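PDB 3WZ2: proteasome assembly chaperone family protein from Pyrococcus furiosus DSM 3638, which probably assists or activates the archaeal proteasome, as a five-subunit homolog of the proteasome-assembly chaperones. Local coordinates for residues H34-F39 / I114-M119; V52-I57 / P91-E96; M60-E65 / P71-G76; E100-L105 / W165-A170; Y175-E180 / E196-M201. All coordinates share one frame; numbering follows the deposited sequence.

Contact 1: H34-F39 / I114-M119; sequences HIAANF and ISLAGM
L116 reaches out of strand 112-120 toward A36 on helix 32-43, and its CD1 meets the A36 methyl CB at a slant, 3.8 Å away. With CG anti to its own carbonyl carbon (chi1 -51°) and CD1 anti to CA, the leucine stretches away from the sheet, and this one methyl also comes to 4.3 Å from A37 N, on the helix backbone. Because A36 and A37 are both alanines whose CB atoms point at the strand, the helix can sit close, with 7.4 Å between A36 CA and L116 CA. This is the layering of an alpha/beta/alpha sandwich: L116 and A36 also touch V194 and V195 of helix 188-202 on this side of the sheet, whereas S115 and A117, flanking L116, pack on S160 of helix 158-169 on the other. Within the helix, where H34 turns its CB away from the strand, the H34 carbonyl takes two donors from N38, reached from opposite faces of its plane: the backbone N, and ND2 at 2.8 Å in a nearly straight bond (166°). The same ND2 hangs over the centre of the H34 ring.

Contact 2: V52-I57 / P91-E96; sequences VDSLFI and PTLVNE
S54 and F56 belong to a type I beta turn that runs from S54 to I57 and follows strand 47-53, and L93 from the first turn of helix 91-107 packs against it. No hydrogen bond crosses between the segments; those of the turn are its own. F56 N donates to S54 OG at 3.1 Å, an ST turn, while I57 N closes the beta turn on S54 O. S54 OG, placed anti to its backbone N (chi1 174°), is also bonded to the carbonyl of P9. With an alanine here, F56 N and P9 O would probably both lose their mate and the turn would be held less firmly to the N-terminal end of the chain at P9. Subunit contacts use the same stretch: the carbonyls of L55 and I57 accept from N95 ND2 of the third subunit, and N95 repeats this on the second. The van der Waals contact all comes from L93. Its CG lies anti to the backbone N (chi1 -175°), which sends the two methyls across to different places on the turn. CD1 lies 4.1 Å from S54 OG, whereas CD2 sits by F56, whose ring leads off toward T92 of the third subunit, and comes to 4.2 Å from F56 CB and 4.0 Å from F56 O.

Contact 3: M60-E65 / P71-G76; sequences MSLILE and PLRFYG
R73 NE donates to Y75 OH at 2.8 Å (N-H...O 152°), with the hydroxyl oxygen close to the guanidinium plane, and the flat group so held is what L62 and L64 rest on. Both leucines sit on strand 60-64, half of a beta hairpin with strand 67-69 that leans over strand 72-77 of the main sheet; the two strands in contact run at 40° to one another. L64 reaches in against the direction of the R73 chain, and its CD2 settles over one face of the guanidinium, 3.9 Å from R73 NH2. L62 CD2 approaches R73 NH1 obliquely at 4.0 Å. The polar end is held from elsewhere as well: NH1 makes a salt bridge to D86 and a hydrogen bond to P70 O. R73 CG stands between its backbone N and carbonyl carbon (chi1 42°), and the extended chain beyond it carries the guanidinium up to the hairpin. A leucine in its place is likely to leave D86 without its counter-charge and Y75 OH without its donor. M60 to I63 also pair antiparallel with a strand of the third subunit, so the sheet runs on across the interface into that neighbouring subunit. P71 finishes the contact: L62 CD2 lies 3.6 Å from P71 CA, and the M60 chain, bent at its thioether, sets CG 3.8 Å from P71 CG and SD 3.9 Å from P71 CB.

Contact 4: E100-L105 / W165-A170; sequences EIVNYL and WEASRA
V102 carries the contact between helix 91-107 and helix 158-169, both packed on the same side of the central sheet in this alpha/beta/alpha fold. No hydrogen bond joins the two segments; the touch is apolar, and V102 supplies one side of it. With CG1 anti to its backbone N (chi1 168°), the two methyls spread along the facing helix. CG2 lies 3.9 Å from E166 CB, the two side chains meeting roughly perpendicular, and also 3.9 Å from A167 N, so it rests on the helix backbone itself. The small A167 lets the chains come near, with V102 CA and A167 CA only 5.8 Å apart. Deeper in, I101 and V102 meet L163, and I101 and L105 reach F22 on the sheet.

Charge enters just beside the valine. The E166 chain bends at CG, and its OE1 forms a salt bridge with K99, about one turn before V102 on helix 91-107, giving the two helices a polar tie. Aromatic contacts take over on the far side of helix 158-169, where W165 meets Y51 of the second subunit edge-to-face and R169 CG lies 3.6 Å above the indole plane, toward its rim. The helix ends at R169; A170, just past it, still gives its N to E166 O at 3.0 Å. This brings A170 CB to 3.9 Å from V102 CG1, which also lies 4.0 Å from E166 O.

Contact 5: Y175-E180 / E196-M201; sequences YVLLGE and EVLNKM
The M201 methyl sits almost dead centre on the Y175 ring: CE is 3.4 Å from the ring centroid and only 12° off the normal, a CH-pi contact over the face. All six ring carbons are within 4 Å of it, the nearest being Y175 CD2 at 3.4 Å from M201 CE. The sulfur stands further back, SD lying 5.1 Å from the centroid and still above the face, so this is also a Met-aromatic contact, with the methyl leading. M201 reaches that far because its chain is straight, CG anti to the backbone N (chi1 173°) and extended from there to CE. The ring itself is held at its other end, where Y175 OH bonds to E142 of helix 137-145.

Two residues along the strand, L177 offers both its methyls to the helix. CD2 lies 4.0 Å from V197 CG1, with the chains crossing at a slant; CD1 lies 4.1 Å from L198 CD1, here at about a right angle. Behind them I114 of the adjacent strand 112-120 touches Y175, L198 and M201, so the apolar layer runs on without any polar bond between the two segments. Helix 188-202 runs roughly antiparallel to strand 174-181, at 149° between the short segments, as expected where a strand is followed by a helix that doubles back over the sheet of an alpha/beta fold.

In the fold
Contacts 1, 2, 3 and 5 all reach the nine-stranded mixed sheet, while contact 4 joins two helices on one of its sides. Along the chain contact 3 is nested in contact 2, and both in contact 1; contact 4 interlocks with contact 1, and contact 5 closes last. Contacts 1 and 5 have centres 9 Å apart and share neighbouring strands, 112-120 and 174-181, near the centre of the molecule. Contact 2 lies 26 Å from contact 5, centre to centre, on the opposite side. Helix 91-107 serves contacts 2 and 4. Contacts 1 and 5 touch no other subunit and build the interior, while contacts 2, 3 and 4 lie where subunits of the five-chain assembly meet.

Contact 1: H34-F39 / I114-M119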
# COMPACT_ATOMS: atom_id res chain seq x y z
N HIS B 34 5.61 -24.26 17.80
CA HIS B 34 5.64 -24.96 16.50
C HIS B 34 6.17 -26.38 16.58
O HIS B 34 5.55 -27.33 16.11
CB HIS B 34 6.50 -24.15 15.55
CG HIS B 34 6.61 -24.73 14.19
ND1 HIS B 34 5.62 -24.57 13.24
CD2 HIS B 34 7.59 -25.46 13.60
CE1 HIS B 34 5.97 -25.21 12.14
NE2 HIS B 34 7.16 -25.74 12.32
N ILE B 35 7.29 -26.55 17.27
CA ILE B 35 7.82 -27.90 17.49
C ILE B 35 6.84 -28.74 18.32
O ILE B 35 6.54 -29.89 18.01
CB ILE B 35 9.21 -27.80 18.17
CG1 ILE B 35 10.20 -27.16 17.21
CG2 ILE B 35 9.70 -29.17 18.57
CD1 ILE B 35 11.43 -26.57 17.85
N ALA B 36 6.35 -28.17 19.41
CA ALA B 36 5.47 -28.92 20.29
C ALA B 36 4.22 -29.41 19.54
O ALA B 36 3.79 -30.55 19.68
CB ALA B 36 5.08 -28.06 21.47
N ALA B 37 3.62 -28.52 18.76
CA ALA B 37 2.34 -28.84 18.14
C ALA B 37 2.49 -29.84 17.03
O ALA B 37 1.64 -30.72 16.87
CB ALA B 37 1.67 -27.58 17.62
N ASN B 38 3.56 -29.69 16.25
CA ASN B 38 3.89 -30.68 15.22
C ASN B 38 4.20 -32.05 15.80
O ASN B 38 3.67 -33.05 15.34
CB ASN B 38 5.05 -30.22 14.36
CG ASN B 38 4.60 -29.26 13.26
OD1 ASN B 38 4.11 -29.69 12.22
ND2 ASN B 38 4.71 -27.94 13.51
N PHE B 39 4.96 -32.07 16.88
CA PHE B 39 5.20 -33.31 17.57
C PHE B 39 3.91 -33.94 18.04
O PHE B 39 3.67 -35.11 17.81
CB PHE B 39 6.12 -33.09 18.76
CG PHE B 39 6.50 -34.36 19.45
CD1 PHE B 39 7.23 -35.32 18.76
CD2 PHE B 39 6.15 -34.58 20.76
CE1 PHE B 39 7.59 -36.48 19.37
CE2 PHE B 39 6.51 -35.77 21.38
CZ PHE B 39 7.23 -36.72 20.68
N ILE B 114 -5.91 -23.54 24.15
CA ILE B 114 -4.59 -23.62 24.77
C ILE B 114 -3.57 -23.22 23.72
O ILE B 114 -3.44 -23.88 22.70
CB ILE B 114 -4.29 -25.05 25.26
CG1 ILE B 114 -5.31 -25.50 26.28
CG2 ILE B 114 -2.92 -25.10 25.90
CD1 ILE B 114 -5.34 -27.00 26.54
N SER B 115 -2.82 -22.17 23.98
CA SER B 115 -1.69 -21.81 23.13
C SER B 115 -0.38 -22.29 23.72
O SER B 115 -0.17 -22.27 24.92
CB SER B 115 -1.67 -20.28 22.94
OG SER B 115 -2.81 -19.85 22.22
N LEU B 116 0.49 -22.78 22.85
CA LEU B 116 1.81 -23.22 23.21
C LEU B 116 2.80 -22.21 22.67
O LEU B 116 2.81 -21.93 21.47
CB LEU B 116 2.09 -24.57 22.56
CG LEU B 116 1.02 -25.62 22.80
CD1 LEU B 116 1.49 -26.90 22.16
CD2 LEU B 116 0.77 -25.80 24.29
N ALA B 117 3.58 -21.63 23.55
CA ALA B 117 4.46 -20.52 23.17
C ALA B 117 5.82 -20.68 23.83
O ALA B 117 5.99 -21.51 24.74
CB ALA B 117 3.84 -19.20 23.58
N GLY B 118 6.74 -19.80 23.44
CA GLY B 118 8.04 -19.68 24.05
C GLY B 118 8.21 -18.38 24.80
O GLY B 118 7.46 -17.46 24.59
N MET B 119 9.12 -18.32 25.75
CA MET B 119 9.42 -17.09 26.47
C MET B 119 10.92 -16.93 26.48
O MET B 119 11.64 -17.76 27.06
CB MET B 119 8.93 -17.17 27.91
CG MET B 119 9.19 -15.97 28.79
SD MET B 119 8.93 -16.41 30.54
CE MET B 119 9.44 -14.89 31.36

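Contact 2: V52-I57 / P91-E96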
# COMPACT_ATOMS: atom_id res chain seq x y z
N VAL B 52 -6.73 -23.11 6.80
CA VAL B 52 -7.06 -21.73 6.58
C VAL B 52 -6.85 -21.36 5.12
O VAL B 52 -5.83 -21.68 4.51
CB VAL B 52 -6.17 -20.82 7.40
CG1 VAL B 52 -6.57 -19.38 7.23
CG2 VAL B 52 -6.22 -21.23 8.86
N ASP B 53 -7.83 -20.68 4.57
CA ASP B 53 -7.85 -20.35 3.16
C ASP B 53 -7.96 -18.83 3.03
O ASP B 53 -8.88 -18.22 3.54
CB ASP B 53 -9.06 -21.02 2.49
CG ASP B 53 -9.13 -20.75 1.00
OD1 ASP B 53 -8.06 -20.61 0.34
OD2 ASP B 53 -10.24 -20.64 0.49
N SER B 54 -7.00 -18.24 2.33
CA SER B 54 -6.98 -16.80 2.11
C SER B 54 -6.12 -16.48 0.92
O SER B 54 -5.03 -17.05 0.75
CB SER B 54 -6.39 -16.12 3.34
OG SER B 54 -6.21 -14.72 3.16
N LEU B 55 -6.55 -15.50 0.14
CA LEU B 55 -5.75 -14.97 -0.97
C LEU B 55 -4.45 -14.38 -0.48
O LEU B 55 -3.54 -14.17 -1.26
CB LEU B 55 -6.50 -13.87 -1.71
CG LEU B 55 -7.82 -14.31 -2.37
CD1 LEU B 55 -8.58 -13.05 -2.82
CD2 LEU B 55 -7.58 -15.27 -3.53
N PHE B 56 -4.38 -14.05 0.81
CA PHE B 56 -3.17 -13.40 1.32
C PHE B 56 -2.14 -14.38 1.85
O PHE B 56 -1.03 -13.99 2.24
CB PHE B 56 -3.57 -12.35 2.37
CG PHE B 56 -4.51 -11.30 1.83
CD1 PHE B 56 -5.88 -11.39 2.05
CD2 PHE B 56 -4.03 -10.26 1.05
CE1 PHE B 56 -6.74 -10.44 1.53
CE2 PHE B 56 -4.89 -9.32 0.52
CZ PHE B 56 -6.25 -9.41 0.76
N ILE B 57 -2.47 -15.67 1.86
CA ILE B 57 -1.48 -16.72 2.12
C ILE B 57 -0.78 -17.04 0.81
O ILE B 57 -1.43 -17.31 -0.18
CB ILE B 57 -2.15 -17.98 2.70
CG1 ILE B 57 -2.67 -17.69 4.11
CG2 ILE B 57 -1.16 -19.14 2.74
CD1 ILE B 57 -3.64 -18.73 4.61
N PRO B 91 0.91 -9.15 10.82
CA PRO B 91 0.12 -8.93 12.01
C PRO B 91 -1.38 -8.82 11.75
O PRO B 91 -2.17 -9.43 12.47
CB PRO B 91 0.65 -7.59 12.56
CG PRO B 91 1.64 -7.09 11.56
CD PRO B 91 2.09 -8.26 10.78
N THR B 92 -1.76 -8.09 10.71
CA THR B 92 -3.17 -7.94 10.40
C THR B 92 -3.80 -9.26 10.03
O THR B 92 -4.94 -9.53 10.36
CB THR B 92 -3.37 -6.90 9.27
OG1 THR B 92 -2.71 -5.69 9.65
CG2 THR B 92 -4.82 -6.59 9.10
N LEU B 93 -3.05 -10.09 9.33
CA LEU B 93 -3.58 -11.37 8.89
C LEU B 93 -3.71 -12.33 10.10
O LEU B 93 -4.66 -13.08 10.21
CB LEU B 93 -2.70 -11.93 7.80
CG LEU B 93 -3.16 -13.23 7.13
CD1 LEU B 93 -4.53 -13.09 6.51
CD2 LEU B 93 -2.14 -13.63 6.06
N VAL B 94 -2.74 -12.26 11.01
CA VAL B 94 -2.81 -13.02 12.26
C VAL B 94 -4.05 -12.61 13.04
O VAL B 94 -4.80 -13.48 13.46
CB VAL B 94 -1.57 -12.80 13.13
CG1 VAL B 94 -1.79 -13.35 14.52
CG2 VAL B 94 -0.34 -13.42 12.49
N ASN B 95 -4.33 -11.30 13.13
CA ASN B 95 -5.58 -10.85 13.73
C ASN B 95 -6.85 -11.36 13.04
O ASN B 95 -7.79 -11.79 13.70
CB ASN B 95 -5.67 -9.33 13.83
CG ASN B 95 -4.69 -8.75 14.83
OD1 ASN B 95 -4.39 -9.37 15.84
ND2 ASN B 95 -4.21 -7.56 14.56
N GLU B 96 -6.87 -11.35 11.72
CA GLU B 96 -8.01 -11.87 11.01
C GLU B 96 -8.20 -13.36 11.28
O GLU B 96 -9.33 -13.82 11.40
CB GLU B 96 -7.90 -11.62 9.51
CG GLU B 96 -8.05 -10.17 9.07
CD GLU B 96 -9.51 -9.78 8.81
OE1 GLU B 96 -10.44 -10.47 9.31
OE2 GLU B 96 -9.72 -8.76 8.08

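Contact 3: M60-E65 / P71-G76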
# COMPACT_ATOMS: atom_id res chain seq x y z
N MET B 60 1.21 -22.16 -2.45
CA MET B 60 2.10 -23.31 -2.22
C MET B 60 1.29 -24.51 -1.78
O MET B 60 0.22 -24.35 -1.21
CB MET B 60 3.15 -23.01 -1.16
CG MET B 60 2.59 -22.90 0.22
SD MET B 60 3.79 -22.19 1.34
CE MET B 60 4.82 -23.55 1.80
N SER B 61 1.82 -25.71 -2.03
CA SER B 61 1.49 -26.90 -1.25
C SER B 61 2.72 -27.46 -0.59
O SER B 61 3.80 -27.45 -1.19
CB SER B 61 0.89 -27.99 -2.15
OG SER B 61 -0.38 -27.60 -2.59
N LEU B 62 2.57 -27.94 0.62
CA LEU B 62 3.58 -28.78 1.26
C LEU B 62 3.22 -30.21 1.02
O LEU B 62 2.05 -30.58 1.11
CB LEU B 62 3.61 -28.54 2.75
CG LEU B 62 4.30 -27.29 3.20
CD1 LEU B 62 5.10 -26.63 2.10
CD2 LEU B 62 3.36 -26.30 3.85
N ILE B 63 4.20 -31.02 0.68
CA ILE B 63 3.96 -32.43 0.50
C ILE B 63 4.43 -33.12 1.76
O ILE B 63 5.58 -33.00 2.13
CB ILE B 63 4.69 -33.01 -0.72
CG1 ILE B 63 4.49 -32.15 -1.96
CG2 ILE B 63 4.24 -34.43 -0.96
CD1 ILE B 63 3.05 -31.93 -2.34
N LEU B 64 3.52 -33.86 2.39
CA LEU B 64 3.81 -34.61 3.62
C LEU B 64 3.30 -36.02 3.41
O LEU B 64 2.11 -36.21 3.16
CB LEU B 64 3.08 -33.99 4.82
CG LEU B 64 3.60 -32.84 5.65
CD1 LEU B 64 4.83 -32.23 5.04
CD2 LEU B 64 2.55 -31.77 5.92
N GLU B 65 4.21 -37.00 3.46
CA GLU B 65 3.85 -38.41 3.22
C GLU B 65 3.10 -38.61 1.89
O GLU B 65 2.10 -39.34 1.83
CB GLU B 65 2.99 -38.94 4.37
CG GLU B 65 3.61 -38.68 5.74
CD GLU B 65 3.05 -39.57 6.84
OE1 GLU B 65 3.08 -40.82 6.73
OE2 GLU B 65 2.58 -38.99 7.83
N PRO B 71 -0.29 -24.67 3.93
CA PRO B 71 0.66 -24.25 4.94
C PRO B 71 0.04 -23.91 6.28
O PRO B 71 0.76 -23.94 7.27
CB PRO B 71 1.33 -23.00 4.32
CG PRO B 71 0.37 -22.52 3.31
CD PRO B 71 -0.39 -23.72 2.81
N LEU B 72 -1.25 -23.59 6.32
CA LEU B 72 -1.94 -23.35 7.60
C LEU B 72 -3.03 -24.37 7.77
O LEU B 72 -3.99 -24.38 7.01
CB LEU B 72 -2.55 -21.95 7.63
CG LEU B 72 -1.64 -20.89 8.21
CD1 LEU B 72 -0.46 -20.60 7.29
CD2 LEU B 72 -2.44 -19.61 8.44
N ARG B 73 -2.83 -25.30 8.68
CA ARG B 73 -3.66 -26.47 8.71
C ARG B 73 -4.08 -26.82 10.14
O ARG B 73 -3.47 -26.37 11.10
CB ARG B 73 -3.02 -27.69 8.00
CG ARG B 73 -1.57 -27.88 8.27
CD ARG B 73 -0.92 -28.93 7.36
NE ARG B 73 0.37 -29.22 7.96
CZ ARG B 73 1.42 -28.45 7.86
NH1 ARG B 73 1.37 -27.34 7.12
NH2 ARG B 73 2.55 -28.81 8.43
N PHE B 74 -5.15 -27.60 10.22
CA PHE B 74 -5.69 -28.11 11.47
C PHE B 74 -5.69 -29.62 11.44
O PHE B 74 -6.15 -30.23 10.46
CB PHE B 74 -7.12 -27.62 11.65
CG PHE B 74 -7.23 -26.13 11.67
CD1 PHE B 74 -6.89 -25.42 12.80
CD2 PHE B 74 -7.65 -25.43 10.54
CE1 PHE B 74 -6.98 -24.04 12.82
CE2 PHE B 74 -7.73 -24.04 10.56
CZ PHE B 74 -7.38 -23.34 11.70
N TYR B 75 -5.16 -30.21 12.51
CA TYR B 75 -5.20 -31.64 12.71
C TYR B 75 -6.17 -31.97 13.80
O TYR B 75 -6.42 -31.15 14.69
CB TYR B 75 -3.81 -32.14 13.09
CG TYR B 75 -2.80 -32.05 11.97
CD1 TYR B 75 -2.71 -33.06 11.02
CD2 TYR B 75 -1.96 -30.98 11.87
CE1 TYR B 75 -1.80 -32.99 9.98
CE2 TYR B 75 -1.03 -30.90 10.84
CZ TYR B 75 -0.97 -31.91 9.90
OH TYR B 75 -0.05 -31.82 8.90
N GLY B 76 -6.71 -33.17 13.75
CA GLY B 76 -7.81 -33.56 14.58
C GLY B 76 -7.74 -35.01 14.96
O GLY B 76 -7.37 -35.85 14.15

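Contact 4: E100-L105 / W165-A170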
# COMPACT_ATOMS: atom_id res chain seq x y z
N GLU B 100 -11.42 -15.43 13.16
CA GLU B 100 -12.19 -16.58 12.63
C GLU B 100 -12.07 -17.81 13.51
O GLU B 100 -13.02 -18.54 13.69
CB GLU B 100 -11.74 -16.96 11.22
CG GLU B 100 -12.02 -15.92 10.17
CD GLU B 100 -13.51 -15.57 10.02
OE1 GLU B 100 -14.36 -16.50 9.98
OE2 GLU B 100 -13.81 -14.35 9.96
N ILE B 101 -10.88 -18.03 14.08
CA ILE B 101 -10.72 -19.13 15.00
C ILE B 101 -11.66 -18.97 16.22
O ILE B 101 -12.34 -19.89 16.61
CB ILE B 101 -9.27 -19.26 15.46
CG1 ILE B 101 -8.42 -19.79 14.32
CG2 ILE B 101 -9.17 -20.14 16.68
CD1 ILE B 101 -6.91 -19.76 14.58
N VAL B 102 -11.71 -17.77 16.78
CA VAL B 102 -12.54 -17.54 17.93
C VAL B 102 -14.04 -17.68 17.59
O VAL B 102 -14.78 -18.26 18.36
CB VAL B 102 -12.23 -16.18 18.55
CG1 VAL B 102 -13.28 -15.78 19.56
CG2 VAL B 102 -10.86 -16.24 19.19
N ASN B 103 -14.47 -17.16 16.46
CA ASN B 103 -15.86 -17.39 16.01
C ASN B 103 -16.18 -18.87 15.91
O ASN B 103 -17.25 -19.28 16.33
CB ASN B 103 -16.16 -16.74 14.65
CG ASN B 103 -16.17 -15.22 14.73
OD1 ASN B 103 -16.43 -14.65 15.80
ND2 ASN B 103 -15.91 -14.53 13.59
N TYR B 104 -15.26 -19.67 15.36
CA TYR B 104 -15.46 -21.08 15.27
C TYR B 104 -15.57 -21.69 16.67
O TYR B 104 -16.46 -22.49 16.92
CB TYR B 104 -14.32 -21.74 14.49
CG TYR B 104 -14.33 -23.24 14.56
CD1 TYR B 104 -14.96 -23.99 13.59
CD2 TYR B 104 -13.70 -23.90 15.58
CE1 TYR B 104 -14.98 -25.38 13.67
CE2 TYR B 104 -13.71 -25.27 15.68
CZ TYR B 104 -14.36 -26.01 14.73
OH TYR B 104 -14.35 -27.37 14.83
N LEU B 105 -14.67 -21.33 17.57
CA LEU B 105 -14.63 -21.95 18.89
C LEU B 105 -15.85 -21.58 19.75
O LEU B 105 -16.39 -22.41 20.47
CB LEU B 105 -13.36 -21.55 19.61
CG LEU B 105 -12.03 -22.05 19.00
CD1 LEU B 105 -10.86 -21.35 19.66
CD2 LEU B 105 -11.86 -23.53 19.14
N TRP B 165 -6.46 -13.52 24.68
CA TRP B 165 -7.33 -12.38 25.01
C TRP B 165 -8.71 -12.60 24.34
O TRP B 165 -9.75 -12.52 25.01
CB TRP B 165 -6.69 -11.06 24.58
CG TRP B 165 -7.65 -9.85 24.70
CD1 TRP B 165 -8.26 -9.19 23.68
CD2 TRP B 165 -8.08 -9.23 25.90
NE1 TRP B 165 -9.05 -8.20 24.17
CE2 TRP B 165 -8.98 -8.21 25.54
CE3 TRP B 165 -7.80 -9.43 27.24
CZ2 TRP B 165 -9.57 -7.37 26.48
CZ3 TRP B 165 -8.40 -8.60 28.19
CH2 TRP B 165 -9.29 -7.59 27.81
N GLU B 166 -8.71 -12.87 23.04
CA GLU B 166 -9.98 -12.89 22.29
C GLU B 166 -10.86 -14.06 22.68
O GLU B 166 -12.08 -13.90 22.84
CB GLU B 166 -9.76 -12.89 20.79
CG GLU B 166 -9.25 -11.54 20.25
CD GLU B 166 -10.24 -10.38 20.43
OE1 GLU B 166 -11.45 -10.64 20.31
OE2 GLU B 166 -9.81 -9.21 20.76
N ALA B 167 -10.24 -15.21 22.91
CA ALA B 167 -10.99 -16.35 23.40
C ALA B 167 -11.62 -16.10 24.76
O ALA B 167 -12.78 -16.43 25.01
CB ALA B 167 -10.12 -17.58 23.41
N SER B 168 -10.86 -15.50 25.65
CA SER B 168 -11.39 -15.17 26.95
C SER B 168 -12.56 -14.18 26.87
O SER B 168 -13.57 -14.35 27.52
CB SER B 168 -10.31 -14.58 27.80
OG SER B 168 -10.74 -14.64 29.15
N ARG B 169 -12.40 -13.15 26.03
CA ARG B 169 -13.46 -12.18 25.76
C ARG B 169 -14.73 -12.79 25.16
O ARG B 169 -15.79 -12.26 25.37
CB ARG B 169 -12.92 -11.05 24.85
CG ARG B 169 -12.24 -9.93 25.62
CD ARG B 169 -12.96 -9.47 26.86
NE ARG B 169 -12.51 -10.37 27.91
CZ ARG B 169 -13.09 -10.61 29.09
NH1 ARG B 169 -14.18 -9.95 29.49
NH2 ARG B 169 -12.54 -11.52 29.89
N ALA B 170 -14.62 -13.92 24.49
CA ALA B 170 -15.76 -14.68 24.07
C ALA B 170 -16.30 -15.66 25.13
O ALA B 170 -17.27 -16.36 24.86
CB ALA B 170 -15.45 -15.42 22.81

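Contact 5: Y175-E180 / E196-M201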
# COMPACT_ATOMS: atom_id res chain seq x y z
N TYR B 175 -5.84 -20.51 27.79
CA TYR B 175 -4.58 -20.67 28.46
C TYR B 175 -3.44 -20.47 27.48
O TYR B 175 -3.58 -20.76 26.29
CB TYR B 175 -4.42 -22.07 29.04
CG TYR B 175 -5.65 -22.67 29.70
CD1 TYR B 175 -6.73 -23.04 28.95
CD2 TYR B 175 -5.71 -22.91 31.09
CE1 TYR B 175 -7.84 -23.62 29.53
CE2 TYR B 175 -6.84 -23.50 31.68
CZ TYR B 175 -7.88 -23.87 30.88
OH TYR B 175 -8.98 -24.43 31.42
N VAL B 176 -2.30 -19.99 27.99
CA VAL B 176 -1.03 -20.13 27.30
C VAL B 176 -0.02 -20.86 28.21
O VAL B 176 0.12 -20.53 29.38
CB VAL B 176 -0.47 -18.77 26.89
CG1 VAL B 176 0.76 -18.91 26.01
CG2 VAL B 176 -1.53 -17.93 26.16
N LEU B 177 0.68 -21.84 27.66
CA LEU B 177 1.84 -22.44 28.30
C LEU B 177 3.09 -21.89 27.64
O LEU B 177 3.18 -21.90 26.40
CB LEU B 177 1.79 -23.95 28.12
CG LEU B 177 0.55 -24.65 28.67
CD1 LEU B 177 0.60 -26.12 28.34
CD2 LEU B 177 0.48 -24.46 30.16
N LEU B 178 4.01 -21.35 28.45
CA LEU B 178 5.20 -20.72 27.95
C LEU B 178 6.46 -21.44 28.39
O LEU B 178 6.81 -21.44 29.58
CB LEU B 178 5.28 -19.29 28.41
CG LEU B 178 4.12 -18.42 27.93
CD1 LEU B 178 3.22 -18.09 29.09
CD2 LEU B 178 4.63 -17.17 27.33
N GLY B 179 7.15 -22.03 27.43
CA GLY B 179 8.45 -22.65 27.70
C GLY B 179 9.52 -21.60 27.65
O GLY B 179 9.75 -21.00 26.59
N GLU B 180 10.16 -21.38 28.78
CA GLU B 180 11.41 -20.62 28.80
C GLU B 180 12.41 -21.18 27.82
O GLU B 180 12.53 -22.40 27.63
CB GLU B 180 12.06 -20.62 30.19
CG GLU B 180 11.28 -19.86 31.24
CD GLU B 180 11.99 -19.84 32.59
OE1 GLU B 180 12.88 -20.70 32.79
OE2 GLU B 180 11.68 -18.97 33.44
N GLU B 196 5.27 -31.92 27.97
CA GLU B 196 5.09 -32.62 29.25
C GLU B 196 3.98 -31.99 30.08
O GLU B 196 3.18 -32.70 30.66
CB GLU B 196 6.38 -32.67 30.10
CG GLU B 196 7.43 -33.67 29.61
CD GLU B 196 8.71 -33.69 30.46
OE1 GLU B 196 9.40 -32.65 30.62
OE2 GLU B 196 9.01 -34.77 31.01
N VAL B 197 3.95 -30.67 30.18
CA VAL B 197 2.87 -30.00 30.93
C VAL B 197 1.52 -30.21 30.28
O VAL B 197 0.53 -30.48 30.96
CB VAL B 197 3.13 -28.52 31.11
CG1 VAL B 197 1.94 -27.85 31.77
CG2 VAL B 197 4.39 -28.30 31.95
N LEU B 198 1.47 -30.09 28.95
CA LEU B 198 0.22 -30.32 28.24
C LEU B 198 -0.34 -31.72 28.42
O LEU B 198 -1.55 -31.93 28.56
CB LEU B 198 0.39 -30.02 26.76
CG LEU B 198 -0.94 -30.00 25.98
CD1 LEU B 198 -1.75 -28.78 26.34
CD2 LEU B 198 -0.64 -30.01 24.51
N ASN B 199 0.53 -32.70 28.35
CA ASN B 199 0.19 -34.06 28.69
C ASN B 199 -0.49 -34.23 30.03
O ASN B 199 -1.49 -34.92 30.16
CB ASN B 199 1.46 -34.87 28.74
CG ASN B 199 1.21 -36.29 28.39
OD1 ASN B 199 0.70 -36.52 27.31
ND2 ASN B 199 1.51 -37.24 29.26
N LYS B 200 0.05 -33.58 31.03
CA LYS B 200 -0.57 -33.60 32.36
C LYS B 200 -1.90 -32.92 32.39
O LYS B 200 -2.82 -33.39 33.03
CB LYS B 200 0.35 -32.90 33.34
CG LYS B 200 1.44 -33.91 33.67
CD LYS B 200 2.71 -33.32 34.12
CE LYS B 200 3.74 -34.42 34.43
NZ LYS B 200 4.90 -33.89 35.15
N MET B 201 -1.97 -31.78 31.75
CA MET B 201 -3.19 -30.98 31.73
C MET B 201 -4.32 -31.75 31.05
O MET B 201 -5.45 -31.63 31.44
CB MET B 201 -2.89 -29.65 31.03
CG MET B 201 -4.04 -28.72 30.74
SD MET B 201 -3.41 -27.07 30.23
CE MET B 201 -4.96 -26.18 30.34